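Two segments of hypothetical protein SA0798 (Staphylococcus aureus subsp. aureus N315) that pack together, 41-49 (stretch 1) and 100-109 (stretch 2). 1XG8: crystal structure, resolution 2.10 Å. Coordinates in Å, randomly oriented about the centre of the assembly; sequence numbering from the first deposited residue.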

ATOM      1  N   ARG A  41       0.867  -8.413  13.190  1.00 38.68           N
ATOM      2  CA  ARG A  41       0.215  -9.569  13.785  1.00 38.79           C
ATOM      3  C   ARG A  41       0.308 -10.849  12.955  1.00 38.24           C
ATOM      4  O   ARG A  41       0.577 -11.922  13.488  1.00 37.81           O
ATOM      5  N   LYS A  42       0.093 -10.736  11.650  1.00 37.49           N
ATOM      6  CA  LYS A  42       0.144 -11.897  10.772  1.00 35.82           C
ATOM      7  C   LYS A  42       1.557 -12.283  10.356  1.00 34.00           C
ATOM      8  O   LYS A  42       1.827 -13.459  10.106  1.00 33.16           O
ATOM      9  N   TYR A  43       2.456 -11.304  10.281  1.00 31.72           N
ATOM     10  CA  TYR A  43       3.840 -11.584   9.911  1.00 30.38           C
ATOM     11  C   TYR A  43       4.790 -10.963  10.922  1.00 29.43           C
ATOM     12  O   TYR A  43       5.534 -10.031  10.615  1.00 28.41           O
ATOM     13  N   PRO A  44       4.788 -11.506  12.148  1.00 29.43           N
ATOM     14  CA  PRO A  44       5.593 -11.102  13.304  1.00 28.63           C
ATOM     15  C   PRO A  44       7.084 -11.067  13.036  1.00 28.39           C
ATOM     16  O   PRO A  44       7.792 -10.206  13.556  1.00 27.86           O
ATOM     17  N   ASN A  45       7.559 -12.000  12.219  1.00 27.43           N
ATOM     18  CA  ASN A  45       8.982 -12.081  11.932  1.00 27.91           C
ATOM     19  C   ASN A  45       9.450 -11.273  10.742  1.00 27.45           C
ATOM     20  O   ASN A  45      10.628 -11.312  10.397  1.00 28.77           O
ATOM     21  N   ILE A  46       8.547 -10.542  10.102  1.00 27.30           N
ATOM     22  CA  ILE A  46       8.955  -9.732   8.960  1.00 25.98           C
ATOM     23  C   ILE A  46       8.991  -8.286   9.408  1.00 25.27           C
ATOM     24  O   ILE A  46       8.165  -7.868  10.210  1.00 26.70           O
ATOM     25  N   SER A  47       9.962  -7.530   8.918  1.00 25.50           N
ATOM     26  CA  SER A  47      10.057  -6.134   9.276  1.00 26.32           C
ATOM     27  C   SER A  47       9.545  -5.277   8.124  1.00 26.05           C
ATOM     28  O   SER A  47       9.922  -5.467   6.968  1.00 24.41           O
ATOM     29  N   PHE A  48       8.662  -4.347   8.461  1.00 26.72           N
ATOM     30  CA  PHE A  48       8.064  -3.443   7.493  1.00 27.92           C
ATOM     31  C   PHE A  48       8.323  -2.029   7.948  1.00 28.79           C
ATOM     32  O   PHE A  48       8.408  -1.763   9.138  1.00 29.67           O
ATOM     33  N   LYS A  49       8.457  -1.126   6.991  1.00 30.08           N
ATOM     34  CA  LYS A  49       8.648   0.286   7.287  1.00 32.30           C
ATOM     35  C   LYS A  49       7.499   0.938   6.524  1.00 31.32           C
ATOM     36  O   LYS A  49       7.315   0.678   5.335  1.00 32.16           O
ATOM     37  N   ILE A 100      -3.758  -8.298   0.505  1.00 24.10           N
ATOM     38  CA  ILE A 100      -2.541  -7.987   1.219  1.00 23.42           C
ATOM     39  C   ILE A 100      -1.836  -9.272   1.648  1.00 23.47           C
ATOM     40  O   ILE A 100      -0.636  -9.431   1.424  1.00 24.57           O
ATOM     41  N   THR A 101      -2.573 -10.195   2.259  1.00 21.89           N
ATOM     42  CA  THR A 101      -1.955 -11.431   2.728  1.00 20.96           C
ATOM     43  C   THR A 101      -1.489 -12.361   1.615  1.00 20.19           C
ATOM     44  O   THR A 101      -0.382 -12.906   1.675  1.00 19.88           O
ATOM     45  N   ARG A 102      -2.315 -12.542   0.596  1.00 18.30           N
ATOM     46  CA  ARG A 102      -1.921 -13.418  -0.489  1.00 18.94           C
ATOM     47  C   ARG A 102      -0.703 -12.894  -1.236  1.00 18.35           C
ATOM     48  O   ARG A 102       0.073 -13.670  -1.779  1.00 18.81           O
ATOM     49  N   PHE A 103      -0.533 -11.579  -1.265  1.00 19.38           N
ATOM     50  CA  PHE A 103       0.615 -10.984  -1.943  1.00 18.44           C
ATOM     51  C   PHE A 103       1.894 -11.346  -1.177  1.00 17.62           C
ATOM     52  O   PHE A 103       2.899 -11.718  -1.771  1.00 16.87           O
ATOM     53  N   ILE A 104       1.849 -11.237   0.145  1.00 18.35           N
ATOM     54  CA  ILE A 104       3.002 -11.567   0.973  1.00 18.52           C
ATOM     55  C   ILE A 104       3.206 -13.080   1.038  1.00 20.85           C
ATOM     56  O   ILE A 104       4.320 -13.572   0.821  1.00 21.87           O
ATOM     57  N   ASP A 105       2.132 -13.814   1.330  1.00 21.56           N
ATOM     58  CA  ASP A 105       2.200 -15.277   1.407  1.00 22.89           C
ATOM     59  C   ASP A 105       2.823 -15.869   0.156  1.00 23.36           C
ATOM     60  O   ASP A 105       3.654 -16.775   0.231  1.00 23.38           O
ATOM     61  N   GLN A 106       2.407 -15.356  -0.994  1.00 22.98           N
ATOM     62  CA  GLN A 106       2.922 -15.823  -2.265  1.00 24.55           C
ATOM     63  C   GLN A 106       4.439 -15.696  -2.281  1.00 24.91           C
ATOM     64  O   GLN A 106       5.127 -16.587  -2.778  1.00 25.59           O
ATOM     65  N   LYS A 107       4.959 -14.595  -1.738  1.00 23.98           N
ATOM     66  CA  LYS A 107       6.405 -14.369  -1.688  1.00 24.07           C
ATOM     67  C   LYS A 107       7.095 -15.361  -0.751  1.00 23.95           C
ATOM     68  O   LYS A 107       8.102 -15.967  -1.112  1.00 21.80           O
ATOM     69  N   LEU A 108       6.537 -15.523   0.445  1.00 24.33           N
ATOM     70  CA  LEU A 108       7.079 -16.439   1.444  1.00 25.72           C
ATOM     71  C   LEU A 108       7.207 -17.849   0.882  1.00 28.35           C
ATOM     72  O   LEU A 108       8.227 -18.521   1.060  1.00 28.52           O
ATOM     73  N   VAL A 109       6.149 -18.286   0.208  1.00 30.51           N
ATOM     74  CA  VAL A 109       6.072 -19.611  -0.386  1.00 31.60           C
ATOM     75  C   VAL A 109       6.989 -19.812  -1.585  1.00 33.69           C
ATOM     76  O   VAL A 109       7.552 -20.883  -1.758  1.00 34.89           O
TER

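This is a small, largely apolar contact in which one buried tyrosine, set where a helix gives way to a turn, lies against the side of a helix distant in sequence and ends in a single, very short hydrogen bond to an aspartate. The two segments bury 311 Å² between them, and Tyr-43 contributes the largest share of any residue.

The backbone explains how the tyrosine gets there. Tyr-43 is the first residue to leave helical phi/psi after the helix that includes Arg-41 and Lys-42, and it opens a type I turn that closes with Ile-46 N donating to Tyr-43 O at 3.1 Å. The residues between, Pro-44 and Asn-45, are exposed and stay out of reach of the second stretch, whereas Tyr-43 and Ile-46, at the two ends of the turn, both direct their CA-to-CB bonds toward it. Stretch 2 is helical throughout, so Thr-101, Ile-104 and Leu-108, spaced three and four residues apart, recur along the same side, with Asp-105 beside them, and form the surface that receives them.

Tyr-43 takes the m rotamer at chi1, with chi2 at 93°, and its ring reaches across the helix surface. Ile-104 CG2 sits over one face of the Tyr-43 ring, 3.8 Å from its centroid and 18° off the normal, a CH-pi contact that suits a methyl group against an aromatic face. Ile-104 is m at chi1 and t at chi2; its CD1 lies 3.8 Å from Phe-48 CZ and also 3.9 Å from Tyr-43 CE1. Leu-108, also m and t, places CD1 3.7 Å from Tyr-43 CE2.

A tyrosine suits this place because it combines an apolar ring with a polar tip. Tyr-43 OH donates to Asp-105 OD1 at 2.4 Å, very short for a hydrogen bond, with the carboxylate oxygen at the ring edge, near its plane. The CA-to-CB bond of Asp-105 points sideways, but with chi1 in m the end of its side chain comes nearer, so that the acceptor meets the phenol. Thr-101 packs beside the same hydroxyl: its CB lies 3.4 Å from Tyr-43 OH. Thr-101 is p at chi1, and Thr-101 CG2 lies 3.7 Å from Lys-42 CD. Lysine fits this exposed margin because its methylenes can cover a methyl group; the remainder of the chain continues to NZ, which has no hydrogen-bonding partner in the second stretch.

Farther along stretch 1, branched and aromatic side chains fill in around the tyrosine. Ile-46, m and t, extends CD1 to 3.8 Å from Leu-108 CD2 and 4.2 Å from Ile-104 CG2, so a single methyl touches two residues one helical turn apart. Phe-48, where the strand begins, is m at chi1 and meets only Ile-104 across the contact. No water or bound group is needed to account for these contacts: apolar packing against the ring is joined by one direct polar link at its tip.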

ATOM      1  CB  ARG A  41      -1.248  -9.222  14.058  1.00 39.86           C
ATOM      2  CG  ARG A  41      -2.132 -10.382  14.471  1.00 42.46           C
ATOM      3  CD  ARG A  41      -3.446  -9.845  15.005  1.00 45.04           C
ATOM      4  NE  ARG A  41      -4.063  -8.884  14.092  1.00 47.58           N
ATOM      5  CZ  ARG A  41      -4.579  -7.713  14.467  1.00 49.25           C
ATOM      6  NH1 ARG A  41      -4.553  -7.348  15.743  1.00 49.93           N
ATOM      7  NH2 ARG A  41      -5.127  -6.906  13.565  1.00 49.07           N
ATOM      8  CB  LYS A  42      -0.721 -11.647   9.538  1.00 37.90           C
ATOM      9  CG  LYS A  42      -2.183 -11.428   9.885  1.00 39.63           C
ATOM     10  CD  LYS A  42      -3.025 -11.223   8.651  1.00 41.67           C
ATOM     11  CE  LYS A  42      -4.493 -11.457   8.962  1.00 43.32           C
ATOM     12  NZ  LYS A  42      -4.753 -12.881   9.319  1.00 44.18           N
ATOM     13  CB  TYR A  43       4.131 -11.065   8.505  1.00 30.52           C
ATOM     14  CG  TYR A  43       3.129 -11.560   7.487  1.00 30.54           C
ATOM     15  CD1 TYR A  43       1.993 -10.806   7.177  1.00 29.51           C
ATOM     16  CD2 TYR A  43       3.286 -12.805   6.869  1.00 29.57           C
ATOM     17  CE1 TYR A  43       1.039 -11.274   6.282  1.00 26.71           C
ATOM     18  CE2 TYR A  43       2.330 -13.287   5.968  1.00 28.74           C
ATOM     19  CZ  TYR A  43       1.210 -12.509   5.684  1.00 27.99           C
ATOM     20  OH  TYR A  43       0.253 -12.966   4.813  1.00 27.21           O
ATOM     21  CB  PRO A  44       5.252 -12.158  14.349  1.00 28.34           C
ATOM     22  CG  PRO A  44       3.911 -12.644  13.933  1.00 29.54           C
ATOM     23  CD  PRO A  44       4.050 -12.741  12.457  1.00 30.10           C
ATOM     24  CB  ASN A  45       9.399 -13.541  11.750  1.00 28.40           C
ATOM     25  CG  ASN A  45       9.050 -14.397  12.956  1.00 30.60           C
ATOM     26  OD1 ASN A  45       9.429 -14.080  14.086  1.00 30.48           O
ATOM     27  ND2 ASN A  45       8.323 -15.487  12.721  1.00 31.78           N
ATOM     28  CB  ILE A  46       7.977  -9.881   7.767  1.00 26.08           C
ATOM     29  CG1 ILE A  46       7.906 -11.349   7.334  1.00 25.77           C
ATOM     30  CG2 ILE A  46       8.439  -9.010   6.596  1.00 22.24           C
ATOM     31  CD1 ILE A  46       7.029 -11.585   6.123  1.00 28.31           C
ATOM     32  CB  SER A  47      11.501  -5.760   9.637  1.00 28.64           C
ATOM     33  OG  SER A  47      12.394  -5.999   8.564  1.00 33.44           O
ATOM     34  CB  PHE A  48       6.541  -3.643   7.428  1.00 27.04           C
ATOM     35  CG  PHE A  48       6.119  -4.990   6.915  1.00 25.90           C
ATOM     36  CD1 PHE A  48       6.179  -5.282   5.558  1.00 25.28           C
ATOM     37  CD2 PHE A  48       5.680  -5.976   7.793  1.00 24.22           C
ATOM     38  CE1 PHE A  48       5.811  -6.537   5.090  1.00 23.26           C
ATOM     39  CE2 PHE A  48       5.311  -7.230   7.329  1.00 22.08           C
ATOM     40  CZ  PHE A  48       5.377  -7.509   5.981  1.00 21.85           C
ATOM     41  CB  LYS A  49      10.012   0.780   6.779  1.00 33.83           C
ATOM     42  CG  LYS A  49      10.291   0.483   5.310  1.00 37.96           C
ATOM     43  CD  LYS A  49      11.660   0.991   4.870  1.00 40.18           C
ATOM     44  CE  LYS A  49      12.778   0.333   5.670  1.00 42.42           C
ATOM     45  NZ  LYS A  49      14.129   0.776   5.209  1.00 44.48           N
ATOM     46  CB  ILE A 100      -2.812  -7.157   2.493  1.00 22.41           C
ATOM     47  CG1 ILE A 100      -3.693  -5.948   2.169  1.00 21.07           C
ATOM     48  CG2 ILE A 100      -1.484  -6.720   3.103  1.00 20.38           C
ATOM     49  CD1 ILE A 100      -3.156  -5.086   1.089  1.00 19.67           C
ATOM     50  CB  THR A 101      -2.896 -12.209   3.692  1.00 20.75           C
ATOM     51  OG1 THR A 101      -4.139 -12.500   3.040  1.00 20.76           O
ATOM     52  CG2 THR A 101      -3.145 -11.389   4.950  1.00 20.22           C
ATOM     53  CB  ARG A 102      -3.094 -13.638  -1.445  1.00 19.81           C
ATOM     54  CG  ARG A 102      -4.187 -14.500  -0.836  1.00 20.12           C
ATOM     55  CD  ARG A 102      -5.346 -14.721  -1.783  1.00 22.90           C
ATOM     56  NE  ARG A 102      -6.382 -15.537  -1.154  1.00 27.16           N
ATOM     57  CZ  ARG A 102      -7.506 -15.925  -1.751  1.00 29.88           C
ATOM     58  NH1 ARG A 102      -7.756 -15.573  -3.006  1.00 32.15           N
ATOM     59  NH2 ARG A 102      -8.383 -16.675  -1.093  1.00 30.53           N
ATOM     60  CB  PHE A 103       0.472  -9.461  -2.010  1.00 19.55           C
ATOM     61  CG  PHE A 103       1.598  -8.775  -2.741  1.00 20.48           C
ATOM     62  CD1 PHE A 103       1.569  -8.648  -4.126  1.00 20.65           C
ATOM     63  CD2 PHE A 103       2.699  -8.270  -2.042  1.00 20.74           C
ATOM     64  CE1 PHE A 103       2.624  -8.022  -4.813  1.00 20.56           C
ATOM     65  CE2 PHE A 103       3.761  -7.644  -2.719  1.00 20.86           C
ATOM     66  CZ  PHE A 103       3.721  -7.520  -4.110  1.00 20.47           C
ATOM     67  CB  ILE A 104       2.834 -11.011   2.403  1.00 17.60           C
ATOM     68  CG1 ILE A 104       2.864  -9.485   2.362  1.00 15.68           C
ATOM     69  CG2 ILE A 104       3.945 -11.532   3.316  1.00 15.75           C
ATOM     70  CD1 ILE A 104       2.588  -8.856   3.699  1.00 19.31           C
ATOM     71  CB  ASP A 105       0.808 -15.869   1.591  1.00 22.78           C
ATOM     72  CG  ASP A 105       0.241 -15.587   2.956  1.00 25.37           C
ATOM     73  OD1 ASP A 105       0.985 -15.056   3.817  1.00 26.38           O
ATOM     74  OD2 ASP A 105      -0.948 -15.904   3.176  1.00 27.40           O
ATOM     75  CB  GLN A 106       2.308 -15.014  -3.409  1.00 27.76           C
ATOM     76  CG  GLN A 106       2.712 -15.475  -4.794  1.00 31.65           C
ATOM     77  CD  GLN A 106       4.179 -15.234  -5.084  1.00 35.12           C
ATOM     78  OE1 GLN A 106       4.719 -14.166  -4.776  1.00 38.36           O
ATOM     79  NE2 GLN A 106       4.834 -16.219  -5.689  1.00 35.77           N
ATOM     80  CB  LYS A 107       6.701 -12.937  -1.234  1.00 23.57           C
ATOM     81  CG  LYS A 107       6.741 -11.924  -2.366  1.00 24.57           C
ATOM     82  CD  LYS A 107       6.658 -10.509  -1.828  1.00 25.28           C
ATOM     83  CE  LYS A 107       7.330  -9.507  -2.753  1.00 25.67           C
ATOM     84  NZ  LYS A 107       6.978  -9.708  -4.173  1.00 22.10           N
ATOM     85  CB  LEU A 108       6.166 -16.483   2.672  1.00 23.38           C
ATOM     86  CG  LEU A 108       5.951 -15.160   3.392  1.00 22.76           C
ATOM     87  CD1 LEU A 108       5.041 -15.377   4.587  1.00 20.16           C
ATOM     88  CD2 LEU A 108       7.297 -14.594   3.824  1.00 23.59           C
ATOM     89  CB  VAL A 109       4.601 -19.923  -0.803  1.00 31.78           C
ATOM     90  CG1 VAL A 109       4.554 -20.962  -1.909  1.00 31.67           C
ATOM     91  CG2 VAL A 109       3.821 -20.405   0.408  1.00 30.18           C
TER